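Local coordinates for EtuB protein (Clostridium kluyveri DSM 555, PDB 3IO0), which probably builds the shell of a bacterial microcompartment linked to ethanol use, each chain carrying two BMC domains and three chains forming a trimer, at residues 80-85 against 182-187. Residues are numbered along the deposited sequence; the frame is centred on the assembly and turned at random.
Sequences AGHGIF and VLSYTN
Ala80 and Gly81 run past Asn187 and Thr186: Ala80 CA is 5.4 Å from Asn187 CA and Gly81 CA is 5.0 Å from Thr186 CA, and the backbone of Asn187 donates from N to Ala80 O over 3.0 Å. Two tandem BMC domains of one chain meet here: the loop leading into strand 84-90 of the first lies against the loop between strands 171-176 and 189-195 of the second. His82 makes the main side-chain link. Its chi1 of -54° sets CG beside the backbone N and anti to the carbonyl carbon. The ring beyond extends to the 182-187 loop, where His82 NE2 accepts a 3.1 Å hydrogen bond from Ser184 N. That bond is nearly straight at 164°, with the donor in the ring plane, consistent with an NE2 that carries no proton. Leu183 CA lies at the same edge of the ring. Ser184, centre of an inverse gamma turn, brings CB to 3.6 Å from His82 CD2, while its OG bonds to Leu72 O. Thr186 crosses the imidazole at about a right angle, and its OG1 is held by Glu188. Asn187 turns its amide out of the pair: OD1 accepts from Ala154 N, and ND2 binds Asp75 and Ala45 O of the second subunit, so this seam between domains also adjoins the trimer interface. Over one face of His82 sits the Thr186 methyl, CG2, a CH-pi contact 3.5 Å from the ring centroid, displaced toward the rim and closest to NE2 at 3.3 Å.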
loop_
_atom_site.group_PDB
_atom_site.type_symbol
_atom_site.label_atom_id
_atom_site.label_comp_id
_atom_site.label_asym_id
_atom_site.label_seq_id
_atom_site.Cartn_x
_atom_site.Cartn_y
_atom_site.Cartn_z
ATOM N N ALA A 80 -6.677 3.448 6.564
ATOM C CA ALA A 80 -6.012 2.163 6.739
ATOM C C ALA A 80 -6.647 1.021 5.902
ATOM O O ALA A 80 -6.242 -0.134 6.045
ATOM C CB ALA A 80 -6.033 1.788 8.221
ATOM N N GLY A 81 -7.627 1.342 5.046
ATOM C CA GLY A 81 -8.370 0.352 4.250
ATOM C C GLY A 81 -8.162 0.403 2.742
ATOM O O GLY A 81 -7.130 0.878 2.247
ATOM N N HIS A 82 -9.136 -0.128 2.015
ATOM C CA HIS A 82 -9.211 -0.037 0.554
ATOM C C HIS A 82 -10.137 1.172 0.228
ATOM O O HIS A 82 -10.859 1.603 1.129
ATOM C CB HIS A 82 -9.808 -1.343 0.054
ATOM C CG HIS A 82 -9.095 -2.575 0.536
ATOM N ND1 HIS A 82 -9.587 -3.374 1.546
ATOM C CD2 HIS A 82 -7.950 -3.170 0.118
ATOM C CE1 HIS A 82 -8.774 -4.399 1.737
ATOM N NE2 HIS A 82 -7.771 -4.298 0.883
ATOM N N GLY A 83 -10.214 1.738 -0.985
ATOM C CA GLY A 83 -9.753 1.233 -2.259
ATOM C C GLY A 83 -10.856 0.456 -2.971
ATOM O O GLY A 83 -11.058 -0.725 -2.667
ATOM N N ILE A 84 -11.590 1.052 -3.911
ATOM C CA ILE A 84 -12.512 0.191 -4.684
ATOM C C ILE A 84 -12.591 0.443 -6.197
ATOM O O ILE A 84 -12.698 1.588 -6.640
ATOM C CB ILE A 84 -13.911 0.049 -4.026
ATOM C CG1 ILE A 84 -14.768 -0.973 -4.769
ATOM C CG2 ILE A 84 -14.620 1.352 -3.965
ATOM C CD1 ILE A 84 -14.356 -2.417 -4.568
ATOM N N PHE A 85 -12.530 -0.637 -6.976
ATOM C CA PHE A 85 -12.609 -0.548 -8.432
ATOM C C PHE A 85 -13.428 -1.696 -9.009
ATOM O O PHE A 85 -12.967 -2.839 -9.083
ATOM C CB PHE A 85 -11.215 -0.512 -9.045
ATOM C CG PHE A 85 -11.201 -0.456 -10.551
ATOM C CD1 PHE A 85 -11.663 0.670 -11.228
ATOM C CD2 PHE A 85 -10.685 -1.515 -11.293
ATOM C CE1 PHE A 85 -11.634 0.733 -12.631
ATOM C CE2 PHE A 85 -10.656 -1.467 -12.681
ATOM C CZ PHE A 85 -11.130 -0.333 -13.354
ATOM N N VAL A 182 -5.258 -11.866 0.980
ATOM C CA VAL A 182 -6.667 -11.568 0.751
ATOM C C VAL A 182 -6.888 -10.056 0.718
ATOM O O VAL A 182 -7.770 -9.575 0.019
ATOM C CB VAL A 182 -7.569 -12.225 1.827
ATOM C CG1 VAL A 182 -9.036 -11.778 1.690
ATOM C CG2 VAL A 182 -7.453 -13.740 1.767
ATOM N N LEU A 183 -6.079 -9.314 1.469
ATOM C CA LEU A 183 -6.227 -7.861 1.555
ATOM C C LEU A 183 -5.011 -7.165 0.973
ATOM O O LEU A 183 -3.908 -7.698 1.020
ATOM C CB LEU A 183 -6.408 -7.410 3.009
ATOM C CG LEU A 183 -7.328 -8.165 3.974
ATOM C CD1 LEU A 183 -7.278 -7.459 5.307
ATOM C CD2 LEU A 183 -8.763 -8.282 3.469
ATOM N N SER A 184 -5.207 -5.964 0.453
ATOM C CA SER A 184 -4.127 -5.218 -0.164
ATOM C C SER A 184 -3.231 -4.506 0.839
ATOM O O SER A 184 -3.006 -3.299 0.717
ATOM C CB SER A 184 -4.701 -4.201 -1.141
ATOM O OG SER A 184 -5.437 -4.859 -2.148
ATOM N N TYR A 185 -2.708 -5.251 1.815
ATOM C CA TYR A 185 -1.832 -4.687 2.853
ATOM C C TYR A 185 -2.485 -3.575 3.668
ATOM O O TYR A 185 -1.855 -2.556 3.971
ATOM C CB TYR A 185 -0.545 -4.123 2.251
ATOM C CG TYR A 185 0.283 -5.069 1.440
ATOM C CD1 TYR A 185 0.283 -6.433 1.695
ATOM C CD2 TYR A 185 1.115 -4.587 0.440
ATOM C CE1 TYR A 185 1.060 -7.300 0.954
ATOM C CE2 TYR A 185 1.904 -5.449 -0.304
ATOM C CZ TYR A 185 1.863 -6.799 -0.044
ATOM O OH TYR A 185 2.641 -7.642 -0.780
ATOM N N THR A 186 -3.752 -3.762 4.008
ATOM C CA THR A 186 -4.470 -2.803 4.831
ATOM C C THR A 186 -4.218 -3.162 6.289
ATOM O O THR A 186 -3.804 -4.278 6.596
ATOM C CB THR A 186 -5.973 -2.805 4.488
ATOM O OG1 THR A 186 -6.497 -4.130 4.606
ATOM C CG2 THR A 186 -6.178 -2.336 3.055
ATOM N N ASN A 187 -4.426 -2.225 7.199
ATOM C CA ASN A 187 -4.254 -2.568 8.603
ATOM C C ASN A 187 -5.568 -3.083 9.194
ATOM O O ASN A 187 -6.097 -2.515 10.148
ATOM C CB ASN A 187 -3.689 -1.392 9.396
ATOM C CG ASN A 187 -2.985 -1.832 10.665
ATOM O OD1 ASN A 187 -3.366 -2.822 11.299
ATOM N ND2 ASN A 187 -1.955 -1.092 11.051
#